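Local coordinates for protein phosphatidylinositol-specific phospholipase C1 (Streptomyces antibioticus, PDB 3H4X) that belongs to the calcium-dependent phosphoinositide-specific phospholipase C family and folds as a single-chain alpha/beta barrel with parallel strands closing its wall, at residues 45-48 with 49-52; 88-91 with 92-96; 112-115 with 116-120; 179-182 with 183-186; 224-227 with 228-231. One frame throughout, in Å; residues are numbered along the deposited sequence.

Interaction 1: residues 45-48 with 49-52; sequences YRYF and ADAL
Tyr45 lays its ring flat over the first turn of helix 48-52. Ala51 CA stands 3.7 Å from the centroid of that ring, almost on its normal, a CH-pi contact over the face, while Ala51 CB reaches the rim at Tyr45 CD2, 3.6 Å away. A residue as small as alanine suits this place because it lets the aromatic face approach the helix backbone closely. Tyr47 stands alongside Asp50, both side chains pointing the same way, with ring and carboxylate planes turned 59° apart and OD2 near the plane of the ring at its edge. From there OD2 takes the backbone N of Tyr47 on its anti side, at 3.1 Å. Tyr47 is the N-cap, and this bond to a side chain three residues on is one half of a capping box. The reciprocal side-chain bond of a full box is replaced by the backbone: Asp50 N bonds to Tyr47 O at 2.8 Å. Aspartate is short enough to fold back (chi1 -63°) onto the helix start with OD2, while OD1 makes a salt bridge with Arg96. On the buried side of the turn the Leu52 branch lies aslant the Phe48 ring, CD1 of the leucine 3.8 Å from CD2 of the phenylalanine; both are large and apolar, as fits the layer they enter with Leu59 of strand 58-64 and helix 104-117.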
loop_
_atom_site.group_PDB
_atom_site.type_symbol
_atom_site.label_atom_id
_atom_site.label_comp_id
_atom_site.label_asym_id
_atom_site.label_seq_id
_atom_site.Cartn_x
_atom_site.Cartn_y
_atom_site.Cartn_z
ATOM N N TYR A 45 1.424 -7.102 16.198
ATOM C CA TYR A 45 0.046 -7.576 16.260
ATOM C C TYR A 45 0.053 -9.092 16.333
ATOM O O TYR A 45 0.581 -9.759 15.446
ATOM C CB TYR A 45 -0.737 -7.095 15.034
ATOM C CG TYR A 45 -0.910 -5.595 15.009
ATOM C CD1 TYR A 45 -1.722 -4.965 15.939
ATOM C CD2 TYR A 45 -0.257 -4.808 14.067
ATOM C CE1 TYR A 45 -1.880 -3.597 15.940
ATOM C CE2 TYR A 45 -0.411 -3.428 14.057
ATOM C CZ TYR A 45 -1.225 -2.829 14.995
ATOM O OH TYR A 45 -1.380 -1.460 14.994
ATOM N N ARG A 46 -0.519 -9.637 17.401
ATOM C CA ARG A 46 -0.510 -11.077 17.600
ATOM C C ARG A 46 -1.103 -11.811 16.401
ATOM O O ARG A 46 -0.555 -12.809 15.937
ATOM C CB ARG A 46 -1.258 -11.445 18.881
ATOM C CG ARG A 46 -1.207 -12.925 19.202
ATOM C CD ARG A 46 -1.799 -13.226 20.563
ATOM N NE ARG A 46 -1.928 -14.663 20.789
ATOM C CZ ARG A 46 -0.905 -15.476 21.037
ATOM N NH1 ARG A 46 0.331 -14.997 21.086
ATOM N NH2 ARG A 46 -1.118 -16.771 21.230
ATOM N N TYR A 47 -2.237 -11.311 15.920
ATOM C CA TYR A 47 -2.871 -11.832 14.713
ATOM C C TYR A 47 -3.061 -10.701 13.723
ATOM O O TYR A 47 -3.208 -9.542 14.117
ATOM C CB TYR A 47 -4.238 -12.437 15.033
ATOM C CG TYR A 47 -4.174 -13.676 15.892
ATOM C CD1 TYR A 47 -3.973 -14.930 15.332
ATOM C CD2 TYR A 47 -4.324 -13.590 17.269
ATOM C CE1 TYR A 47 -3.920 -16.065 16.130
ATOM C CE2 TYR A 47 -4.268 -14.712 18.068
ATOM C CZ TYR A 47 -4.068 -15.941 17.495
ATOM O OH TYR A 47 -4.015 -17.054 18.301
ATOM N N PHE A 48 -3.079 -11.031 12.438
ATOM C CA PHE A 48 -3.339 -10.007 11.439
ATOM C C PHE A 48 -4.688 -9.328 11.688
ATOM O O PHE A 48 -4.857 -8.151 11.384
ATOM C CB PHE A 48 -3.243 -10.553 10.012
ATOM C CG PHE A 48 -3.105 -9.471 8.986
ATOM C CD1 PHE A 48 -1.959 -8.697 8.940
ATOM C CD2 PHE A 48 -4.131 -9.192 8.097
ATOM C CE1 PHE A 48 -1.823 -7.679 8.014
ATOM C CE2 PHE A 48 -3.997 -8.176 7.165
ATOM C CZ PHE A 48 -2.842 -7.422 7.124
ATOM N N ALA A 49 -5.641 -10.062 12.260
ATOM C CA ALA A 49 -6.927 -9.470 12.621
ATOM C C ALA A 49 -6.729 -8.270 13.539
ATOM O O ALA A 49 -7.484 -7.304 13.476
ATOM C CB ALA A 49 -7.827 -10.503 13.288
ATOM N N ASP A 50 -5.728 -8.343 14.412
ATOM C CA ASP A 50 -5.432 -7.224 15.298
ATOM C C ASP A 50 -4.911 -6.012 14.525
ATOM O O ASP A 50 -5.210 -4.873 14.877
ATOM C CB ASP A 50 -4.444 -7.633 16.388
ATOM C CG ASP A 50 -5.001 -8.710 17.291
ATOM O OD1 ASP A 50 -6.157 -8.562 17.749
ATOM O OD2 ASP A 50 -4.291 -9.706 17.524
ATOM N N ALA A 51 -4.133 -6.251 13.471
ATOM C CA ALA A 51 -3.693 -5.154 12.610
ATOM C C ALA A 51 -4.910 -4.518 11.939
ATOM O O ALA A 51 -5.027 -3.293 11.865
ATOM C CB ALA A 51 -2.699 -5.651 11.569
ATOM N N LEU A 52 -5.821 -5.352 11.450
ATOM C CA LEU A 52 -7.030 -4.840 10.817
ATOM C C LEU A 52 -7.898 -4.061 11.802
ATOM O O LEU A 52 -8.500 -3.048 11.447
ATOM C CB LEU A 52 -7.818 -5.970 10.161
ATOM C CG LEU A 52 -7.120 -6.588 8.948
ATOM C CD1 LEU A 52 -7.700 -7.947 8.627
ATOM C CD2 LEU A 52 -7.215 -5.669 7.734
#

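Interaction 2: residues 88-91 with 92-96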
loop_
_atom_site.group_PDB
_atom_site.type_symbol
_atom_site.label_atom_id
_atom_site.label_comp_id
_atom_site.label_asym_id
_atom_site.label_seq_id
_atom_site.Cartn_x
_atom_site.Cartn_y
_atom_site.Cartn_z
ATOM N N GLY A 88 -4.939 -17.496 7.889
ATOM C CA GLY A 88 -5.771 -18.145 6.880
ATOM C C GLY A 88 -7.133 -18.552 7.420
ATOM O O GLY A 88 -7.624 -19.647 7.134
ATOM N N ALA A 89 -7.746 -17.677 8.210
ATOM C CA ALA A 89 -9.073 -17.942 8.760
ATOM C C ALA A 89 -10.095 -18.147 7.648
ATOM O O ALA A 89 -10.115 -17.400 6.673
ATOM C CB ALA A 89 -9.507 -16.800 9.662
ATOM N N ALA A 90 -10.953 -19.151 7.803
ATOM C CA ALA A 90 -11.982 -19.435 6.803
ATOM C C ALA A 90 -13.153 -18.461 6.908
ATOM O O ALA A 90 -13.876 -18.233 5.937
ATOM C CB ALA A 90 -12.473 -20.872 6.936
ATOM N N ASN A 91 -13.342 -17.893 8.093
ATOM C CA ASN A 91 -14.426 -16.952 8.337
ATOM C C ASN A 91 -14.155 -16.184 9.620
ATOM O O ASN A 91 -13.196 -16.481 10.330
ATOM C CB ASN A 91 -15.764 -17.686 8.418
ATOM C CG ASN A 91 -15.753 -18.793 9.449
ATOM O OD1 ASN A 91 -15.483 -18.552 10.622
ATOM N ND2 ASN A 91 -16.041 -20.014 9.015
ATOM N N ALA A 92 -14.999 -15.202 9.918
ATOM C CA ALA A 92 -14.774 -14.331 11.066
ATOM C C ALA A 92 -14.745 -15.097 12.390
ATOM O O ALA A 92 -14.040 -14.705 13.319
ATOM C CB ALA A 92 -15.816 -13.223 11.109
ATOM N N SER A 93 -15.510 -16.184 12.475
ATOM C CA SER A 93 -15.580 -16.971 13.708
ATOM C C SER A 93 -14.220 -17.563 14.060
ATOM O O SER A 93 -13.956 -17.900 15.219
ATOM C CB SER A 93 -16.620 -18.094 13.591
ATOM O OG SER A 93 -16.065 -19.259 13.001
ATOM N N GLU A 94 -13.361 -17.681 13.051
ATOM C CA GLU A 94 -12.053 -18.308 13.208
ATOM C C GLU A 94 -10.919 -17.319 13.448
ATOM O O GLU A 94 -9.779 -17.726 13.648
ATOM C CB GLU A 94 -11.708 -19.162 11.984
ATOM C CG GLU A 94 -12.600 -20.375 11.787
ATOM C CD GLU A 94 -12.055 -21.340 10.748
ATOM O OE1 GLU A 94 -11.075 -20.992 10.052
ATOM O OE2 GLU A 94 -12.604 -22.455 10.629
ATOM N N LEU A 95 -11.210 -16.024 13.414
ATOM C CA LEU A 95 -10.151 -15.047 13.639
ATOM C C LEU A 95 -9.621 -15.161 15.068
ATOM O O LEU A 95 -10.395 -15.304 16.022
ATOM C CB LEU A 95 -10.633 -13.629 13.331
ATOM C CG LEU A 95 -10.849 -13.340 11.840
ATOM C CD1 LEU A 95 -11.587 -12.028 11.652
ATOM C CD2 LEU A 95 -9.530 -13.338 11.075
ATOM N N ARG A 96 -8.299 -15.120 15.201
ATOM C CA ARG A 96 -7.633 -15.287 16.488
ATOM C C ARG A 96 -7.859 -16.687 17.053
ATOM O O ARG A 96 -8.186 -16.839 18.232
ATOM C CB ARG A 96 -8.093 -14.227 17.495
ATOM C CG ARG A 96 -7.920 -12.802 17.009
ATOM C CD ARG A 96 -8.409 -11.787 18.037
ATOM N NE ARG A 96 -8.189 -10.441 17.531
ATOM C CZ ARG A 96 -8.998 -9.822 16.680
ATOM N NH1 ARG A 96 -10.111 -10.409 16.263
ATOM N NH2 ARG A 96 -8.687 -8.608 16.247
#
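The carboxylate of Glu94 is approached from above its plane by Ala90, whose backbone N donates to OE1 at 2.9 Å and from 48° out of that plane. The bond is nearly straight, 169° at the hydrogen, and Ala90 CB lies close to the same oxygen. A glutamate suits the place because its chain, extended beyond CG, spans the turn and returns to the backbone four residues earlier. The second flat group, the Asn91 amide, uses OD1: Ser93 OG donates to it over a short 2.5 Å, tilted a little from the carbonyl plane, and Glu94 N adds a weak bond at 3.3 Å. Asn91 directly precedes the short 3-10 segment 92-94, and its compact amide (chi1 55°) turns OD1 onto the start of that segment, much as an N-cap asparagine would. Glu94 N also fastens the turn to Asn91 O at 3.0 Å. On the inner side Ala89 CB touches Leu95 CD2 at 3.7 Å. The loop runs between strand 73-74 and helix 104-117. Leu95 wedges between Ala49 of helix 48-52 and Trp114 of helix 104-117, Ala92 rests on Ala117, and Arg96 pairs with Asp53, so the turn is pinned against both helices.

Interaction 3: residues 112-115 with 116-120. With EOH (ethanol), chain F.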
loop_
_atom_site.group_PDB
_atom_site.type_symbol
_atom_site.label_atom_id
_atom_site.label_comp_id
_atom_site.label_asym_id
_atom_site.label_seq_id
_atom_site.Cartn_x
_atom_site.Cartn_y
_atom_site.Cartn_z
ATOM N N ARG A 112 -10.469 -11.205 4.051
ATOM C CA ARG A 112 -11.829 -11.502 3.609
ATOM C C ARG A 112 -12.741 -11.822 4.792
ATOM O O ARG A 112 -13.865 -11.320 4.875
ATOM C CB ARG A 112 -11.825 -12.664 2.612
ATOM C CG ARG A 112 -13.207 -13.108 2.151
ATOM C CD ARG A 112 -13.974 -11.963 1.522
ATOM N NE ARG A 112 -15.291 -12.372 1.034
ATOM C CZ ARG A 112 -15.526 -12.855 -0.182
ATOM N NH1 ARG A 112 -14.530 -13.004 -1.044
ATOM N NH2 ARG A 112 -16.760 -13.197 -0.538
ATOM N N ALA A 113 -12.249 -12.650 5.710
ATOM C CA ALA A 113 -13.021 -13.027 6.887
ATOM C C ALA A 113 -13.372 -11.793 7.711
ATOM O O ALA A 113 -14.517 -11.602 8.127
ATOM C CB ALA A 113 -12.239 -14.020 7.724
ATOM N N TRP A 114 -12.375 -10.944 7.929
ATOM C CA TRP A 114 -12.557 -9.731 8.704
ATOM C C TRP A 114 -13.515 -8.777 7.989
ATOM O O TRP A 114 -14.401 -8.183 8.607
ATOM C CB TRP A 114 -11.197 -9.072 8.946
ATOM C CG TRP A 114 -11.267 -7.800 9.703
ATOM C CD1 TRP A 114 -11.220 -7.645 11.058
ATOM C CD2 TRP A 114 -11.390 -6.488 9.151
ATOM N NE1 TRP A 114 -11.313 -6.314 11.383
ATOM C CE2 TRP A 114 -11.418 -5.583 10.230
ATOM C CE3 TRP A 114 -11.480 -5.988 7.849
ATOM C CZ2 TRP A 114 -11.533 -4.206 10.044
ATOM C CZ3 TRP A 114 -11.592 -4.624 7.668
ATOM C CH2 TRP A 114 -11.615 -3.750 8.758
ATOM N N HIS A 115 -13.335 -8.641 6.680
ATOM C CA HIS A 115 -14.196 -7.801 5.854
ATOM C C HIS A 115 -15.664 -8.196 5.984
ATOM O O HIS A 115 -16.531 -7.343 6.194
ATOM C CB HIS A 115 -13.742 -7.885 4.393
ATOM C CG HIS A 115 -14.746 -7.376 3.408
ATOM N ND1 HIS A 115 -14.862 -6.042 3.081
ATOM C CD2 HIS A 115 -15.667 -8.028 2.659
ATOM C CE1 HIS A 115 -15.822 -5.893 2.185
ATOM N NE2 HIS A 115 -16.325 -7.083 1.911
ATOM N N ASP A 116 -15.943 -9.486 5.846
ATOM C CA ASP A 116 -17.320 -9.961 5.932
ATOM C C ASP A 116 -17.933 -9.685 7.308
ATOM O O ASP A 116 -19.145 -9.505 7.428
ATOM C CB ASP A 116 -17.401 -11.448 5.584
ATOM C CG ASP A 116 -17.148 -11.719 4.108
ATOM O OD1 ASP A 116 -17.296 -10.787 3.287
ATOM O OD2 ASP A 116 -16.805 -12.870 3.770
ATOM N N ALA A 117 -17.092 -9.631 8.336
ATOM C CA ALA A 117 -17.556 -9.388 9.704
ATOM C C ALA A 117 -17.706 -7.902 10.035
ATOM O O ALA A 117 -18.288 -7.545 11.060
ATOM C CB ALA A 117 -16.617 -10.053 10.699
ATOM N N HIS A 118 -17.175 -7.041 9.172
ATOM C CA HIS A 118 -17.216 -5.600 9.402
ATOM C C HIS A 118 -17.745 -4.843 8.189
ATOM O O HIS A 118 -17.018 -4.070 7.563
ATOM C CB HIS A 118 -15.828 -5.077 9.785
ATOM C CG HIS A 118 -15.241 -5.749 10.987
ATOM N ND1 HIS A 118 -15.355 -5.235 12.261
ATOM C CD2 HIS A 118 -14.541 -6.901 11.107
ATOM C CE1 HIS A 118 -14.743 -6.039 13.112
ATOM N NE2 HIS A 118 -14.244 -7.059 12.439
ATOM N N PRO A 119 -19.026 -5.052 7.854
ATOM C CA PRO A 119 -19.598 -4.331 6.725
ATOM C C PRO A 119 -19.420 -2.828 6.900
ATOM O O PRO A 119 -19.616 -2.304 7.994
ATOM C CB PRO A 119 -21.086 -4.709 6.777
ATOM C CG PRO A 119 -21.312 -5.260 8.149
ATOM C CD PRO A 119 -20.021 -5.888 8.546
ATOM N N GLY A 120 -19.031 -2.147 5.830
ATOM C CA GLY A 120 -18.879 -0.700 5.867
ATOM C C GLY A 120 -17.632 -0.221 6.584
ATOM O O GLY A 120 -17.552 0.942 6.978
HETATM C C1 EOH F . -14.283 -13.940 -4.010
HETATM C C2 EOH F . -13.960 -14.041 -5.496
HETATM O O EOH F . -15.494 -13.254 -3.774
#
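Arg112 NE is shared by both carboxylate oxygens of Asp116, one helical turn on. The salt bridge runs to OD2 at 3.2 Å, on its syn side, with a weak second bond to OD1 at 3.4 Å. Guanidinium and carboxylate stand almost perpendicular, 87° between their planes, and the acid meets the guanidinium at its edge. A bend at chi2 (57°) carries NE forward along the helix, towards Asp116, while NH1 goes on to the carbonyl of Lys152 and to the oxygen of an ethanol, 2.9 Å away. Asp116 sits near the C-terminal end of its helix, where a negative charge would tend to be disfavoured; the nearby guanidinium probably offsets this. Asp116 OD1 also lies at the edge of the His115 ring, 3.3 Å from CD2, while His115 ND1 is hydrogen-bonded to His121 NE2. On another side of the helix, the ring of His118 stacks offset on the five-membered ring of Trp114, centroids 3.9 Å apart and planes inclined by 27°. A broad indole gives such a stack a face to rest on, and its NE1 bonds to Asp53. Past the last full turn the chain tightens, His118 N bonding to His115 O at 3.1 Å. This is the end of helix 104-117, where Trp114 meets Leu52 of helix 48-52 and the chain runs on into strand 124-130.

Interaction 4: residues 179-182 with 183-186. With EOH (ethanol), chain U.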
loop_
_atom_site.group_PDB
_atom_site.type_symbol
_atom_site.label_atom_id
_atom_site.label_comp_id
_atom_site.label_asym_id
_atom_site.label_seq_id
_atom_site.Cartn_x
_atom_site.Cartn_y
_atom_site.Cartn_z
ATOM N N TRP A 179 -10.432 11.074 -6.576
ATOM C CA TRP A 179 -10.826 9.800 -5.976
ATOM C C TRP A 179 -12.241 9.886 -5.423
ATOM O O TRP A 179 -12.734 10.973 -5.147
ATOM C CB TRP A 179 -9.882 9.450 -4.822
ATOM C CG TRP A 179 -8.473 9.211 -5.243
ATOM C CD1 TRP A 179 -7.521 10.156 -5.477
ATOM C CD2 TRP A 179 -7.848 7.942 -5.472
ATOM N NE1 TRP A 179 -6.340 9.556 -5.839
ATOM C CE2 TRP A 179 -6.518 8.197 -5.850
ATOM C CE3 TRP A 179 -8.286 6.617 -5.396
ATOM C CZ2 TRP A 179 -5.621 7.176 -6.155
ATOM C CZ3 TRP A 179 -7.393 5.604 -5.701
ATOM C CH2 TRP A 179 -6.079 5.890 -6.076
ATOM N N PRO A 180 -12.897 8.735 -5.236
ATOM C CA PRO A 180 -14.189 8.770 -4.563
ATOM C C PRO A 180 -14.074 9.284 -3.130
ATOM O O PRO A 180 -12.987 9.276 -2.541
ATOM C CB PRO A 180 -14.626 7.301 -4.561
ATOM C CG PRO A 180 -13.853 6.672 -5.674
ATOM C CD PRO A 180 -12.532 7.372 -5.656
ATOM N N SER A 181 -15.199 9.726 -2.579
ATOM C CA SER A 181 -15.244 10.136 -1.186
ATOM C C SER A 181 -14.853 8.965 -0.289
ATOM O O SER A 181 -15.029 7.798 -0.647
ATOM C CB SER A 181 -16.641 10.636 -0.815
ATOM O OG SER A 181 -17.531 9.553 -0.626
ATOM N N ARG A 182 -14.319 9.284 0.884
ATOM C CA ARG A 182 -13.980 8.254 1.851
ATOM C C ARG A 182 -15.219 7.439 2.224
ATOM O O ARG A 182 -15.144 6.221 2.379
ATOM C CB ARG A 182 -13.350 8.875 3.095
ATOM C CG ARG A 182 -12.051 9.614 2.822
ATOM C CD ARG A 182 -11.377 10.021 4.119
ATOM N NE ARG A 182 -11.102 8.845 4.933
ATOM C CZ ARG A 182 -10.034 8.067 4.782
ATOM N NH1 ARG A 182 -9.128 8.353 3.857
ATOM N NH2 ARG A 182 -9.874 7.005 5.556
ATOM N N ALA A 183 -16.361 8.108 2.348
ATOM C CA ALA A 183 -17.619 7.427 2.655
ATOM C C ALA A 183 -17.952 6.377 1.596
ATOM O O ALA A 183 -18.382 5.268 1.909
ATOM C CB ALA A 183 -18.754 8.438 2.779
ATOM N N ASP A 184 -17.734 6.730 0.335
ATOM C CA ASP A 184 -18.032 5.832 -0.771
ATOM C C ASP A 184 -17.114 4.612 -0.800
ATOM O O ASP A 184 -17.477 3.570 -1.347
ATOM C CB ASP A 184 -17.955 6.582 -2.102
ATOM C CG ASP A 184 -19.190 7.421 -2.368
ATOM O OD1 ASP A 184 -20.294 6.844 -2.431
ATOM O OD2 ASP A 184 -19.060 8.654 -2.510
ATOM N N LEU A 185 -15.928 4.745 -0.210
ATOM C CA LEU A 185 -14.950 3.662 -0.177
ATOM C C LEU A 185 -15.091 2.761 1.051
ATOM O O LEU A 185 -14.237 1.909 1.304
ATOM C CB LEU A 185 -13.535 4.234 -0.267
ATOM C CG LEU A 185 -13.178 4.750 -1.663
ATOM C CD1 LEU A 185 -11.998 5.703 -1.606
ATOM C CD2 LEU A 185 -12.902 3.592 -2.616
ATOM N N ALA A 186 -16.172 2.939 1.807
ATOM C CA ALA A 186 -16.456 2.054 2.928
ATOM C C ALA A 186 -16.502 0.612 2.438
ATOM O O ALA A 186 -17.055 0.323 1.380
ATOM C CB ALA A 186 -17.776 2.436 3.588
HETATM C C1 EOH U . -19.233 5.702 4.737
HETATM C C2 EOH U . -18.784 5.037 6.034
HETATM O O EOH U . -20.190 4.931 4.046
#
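A serine and an aspartate three residues apart close this tight turn at the surface, in the loop that joins helix 170-177 to strand 189-195. Ser181 OG works in both directions: it accepts the backbone N of Asp184 at 3.0 Å and donates to Asp184 OD2 over a short 2.6 Å. The second bond reaches the carboxylate from above its plane, 44° out. Serine fits because its short hydroxyl arm (chi1 77°) brings OG within bonding distance of the Asp184 amide. Together with a weak bond of 3.2 Å from Leu185 N to Ser181 O, the pair forms an ST motif. Leu185 N is divided, a second weak bond going to Arg182 O. The apolar side is made by Pro180, whose CB lies 4.1 Å from Leu185 CG, and the leucine continues onto Tyr28 and Tyr158. Proline, rigid and without an amide hydrogen, suits the extended approach to the turn. Arg182 touches Thr26, and its NH1 makes a weak hydrogen bond to Ser31 at the start of strand 31-36. On the outer side Ala183 O accepts a hydrogen bond from the hydroxyl of an ethanol, 2.8 Å away.

Interaction 5: residues 224-227 with 228-231; sequences GKLA and QSTA. With EOH (ethanol), chain L.
Leu226 O is gripped twice by Ser229, in a 3-10 turn that follows the Schellman motif closing helix 209-222 at Gly224. The hydroxyl OG donates at 2.8 Å, in the carbonyl plane, while the backbone N of the same serine comes at 3.0 Å from 52° above that plane. The two donors thus occupy different directions round one oxygen. Serine is apt here because its short side chain, with chi1 at 66°, can bend back beside its own amide. One residue earlier the pattern repeats in the backbone, Gln228 N bonding to Lys225 O at 3.2 Å. The side chains of these two residues run side by side in the same direction, Gln228 OE1 3.6 Å from Lys225 CB; each is long and polar, as befits the outer side of the turn. Further out, Leu220 of helix 209-222 supports Lys225, Gln228 and Ser229, and Leu226 rests on Thr164 of helix 160-164. Gln228 O is held by Arg150 and Thr230 OG1 by Asp146, both on helix 142-153, as the chain runs on into strand 232-236. At the tip of the glutamine, NE2 makes a weak hydrogen bond of 2.8 Å to the oxygen of an ethanol.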
loop_
_atom_site.group_PDB
_atom_site.type_symbol
_atom_site.label_atom_id
_atom_site.label_comp_id
_atom_site.label_asym_id
_atom_site.label_seq_id
_atom_site.Cartn_x
_atom_site.Cartn_y
_atom_site.Cartn_z
ATOM N N GLY A 224 -8.319 -3.846 -23.322
ATOM C CA GLY A 224 -9.650 -3.609 -22.762
ATOM C C GLY A 224 -9.928 -4.420 -21.509
ATOM O O GLY A 224 -11.082 -4.694 -21.174
ATOM N N LYS A 225 -8.866 -4.795 -20.805
ATOM C CA LYS A 225 -8.983 -5.689 -19.655
ATOM C C LYS A 225 -8.523 -5.067 -18.333
ATOM O O LYS A 225 -8.156 -5.784 -17.403
ATOM C CB LYS A 225 -8.197 -6.972 -19.918
ATOM C CG LYS A 225 -8.794 -7.829 -21.026
ATOM C CD LYS A 225 -7.916 -9.025 -21.354
ATOM C CE LYS A 225 -8.540 -9.872 -22.453
ATOM N NZ LYS A 225 -7.544 -10.780 -23.082
ATOM N N LEU A 226 -8.551 -3.742 -18.241
ATOM C CA LEU A 226 -8.078 -3.078 -17.031
ATOM C C LEU A 226 -8.897 -3.487 -15.802
ATOM O O LEU A 226 -8.400 -3.445 -14.676
ATOM C CB LEU A 226 -8.096 -1.557 -17.209
ATOM C CG LEU A 226 -7.382 -0.760 -16.117
ATOM C CD1 LEU A 226 -5.887 -1.078 -16.084
ATOM C CD2 LEU A 226 -7.621 0.727 -16.326
ATOM N N ALA A 227 -10.144 -3.893 -16.019
ATOM C CA ALA A 227 -11.036 -4.233 -14.912
ATOM C C ALA A 227 -10.504 -5.352 -14.025
ATOM O O ALA A 227 -10.871 -5.447 -12.857
ATOM C CB ALA A 227 -12.420 -4.593 -15.431
ATOM N N GLN A 228 -9.646 -6.204 -14.571
ATOM C CA GLN A 228 -9.161 -7.344 -13.803
ATOM C C GLN A 228 -7.924 -7.027 -12.950
ATOM O O GLN A 228 -7.452 -7.885 -12.204
ATOM C CB GLN A 228 -8.907 -8.538 -14.720
ATOM C CG GLN A 228 -7.705 -8.378 -15.620
ATOM C CD GLN A 228 -7.666 -9.433 -16.708
ATOM O OE1 GLN A 228 -8.631 -9.609 -17.458
ATOM N NE2 GLN A 228 -6.545 -10.139 -16.807
ATOM N N SER A 229 -7.400 -5.805 -13.063
ATOM C CA SER A 229 -6.258 -5.375 -12.244
ATOM C C SER A 229 -6.682 -5.140 -10.797
ATOM O O SER A 229 -7.851 -4.869 -10.523
ATOM C CB SER A 229 -5.617 -4.106 -12.817
ATOM O OG SER A 229 -6.495 -2.997 -12.735
ATOM N N THR A 230 -5.728 -5.221 -9.873
ATOM C CA THR A 230 -6.068 -5.142 -8.455
ATOM C C THR A 230 -5.243 -4.161 -7.631
ATOM O O THR A 230 -5.589 -3.907 -6.481
ATOM C CB THR A 230 -5.966 -6.523 -7.758
ATOM O OG1 THR A 230 -4.597 -6.954 -7.743
ATOM C CG2 THR A 230 -6.842 -7.560 -8.454
ATOM N N ALA A 231 -4.163 -3.623 -8.194
ATOM C CA ALA A 231 -3.218 -2.841 -7.401
ATOM C C ALA A 231 -2.696 -1.616 -8.135
ATOM O O ALA A 231 -2.651 -1.583 -9.368
ATOM C CB ALA A 231 -2.054 -3.717 -6.964
HETATM C C1 EOH L . -5.919 -11.400 -19.625
HETATM C C2 EOH L . -6.032 -12.323 -20.832
HETATM O O EOH L . -5.355 -12.050 -18.506
#

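The five contacts follow one another along the chain, each round a turn beside a helix or strand of the alpha/beta barrel. Interactions 1, 2 and 3 form one cluster, centres 11 to 14 Å apart, joined by a salt bridge and by apolar packing that includes Asn91 against Ala113. The three turns thus share one flank of the barrel, where helices 48-52 and 104-117 and the loop 88-96 are tied together. Interaction 4 lies about 17 Å from interaction 3, centre to centre, and meets it through Gly120 and Ala186. Interaction 5 stands apart, about 20 Å from interaction 4 between centres. These last two lie where loops lead into the neighbouring parallel strands 189-195 and 232-236.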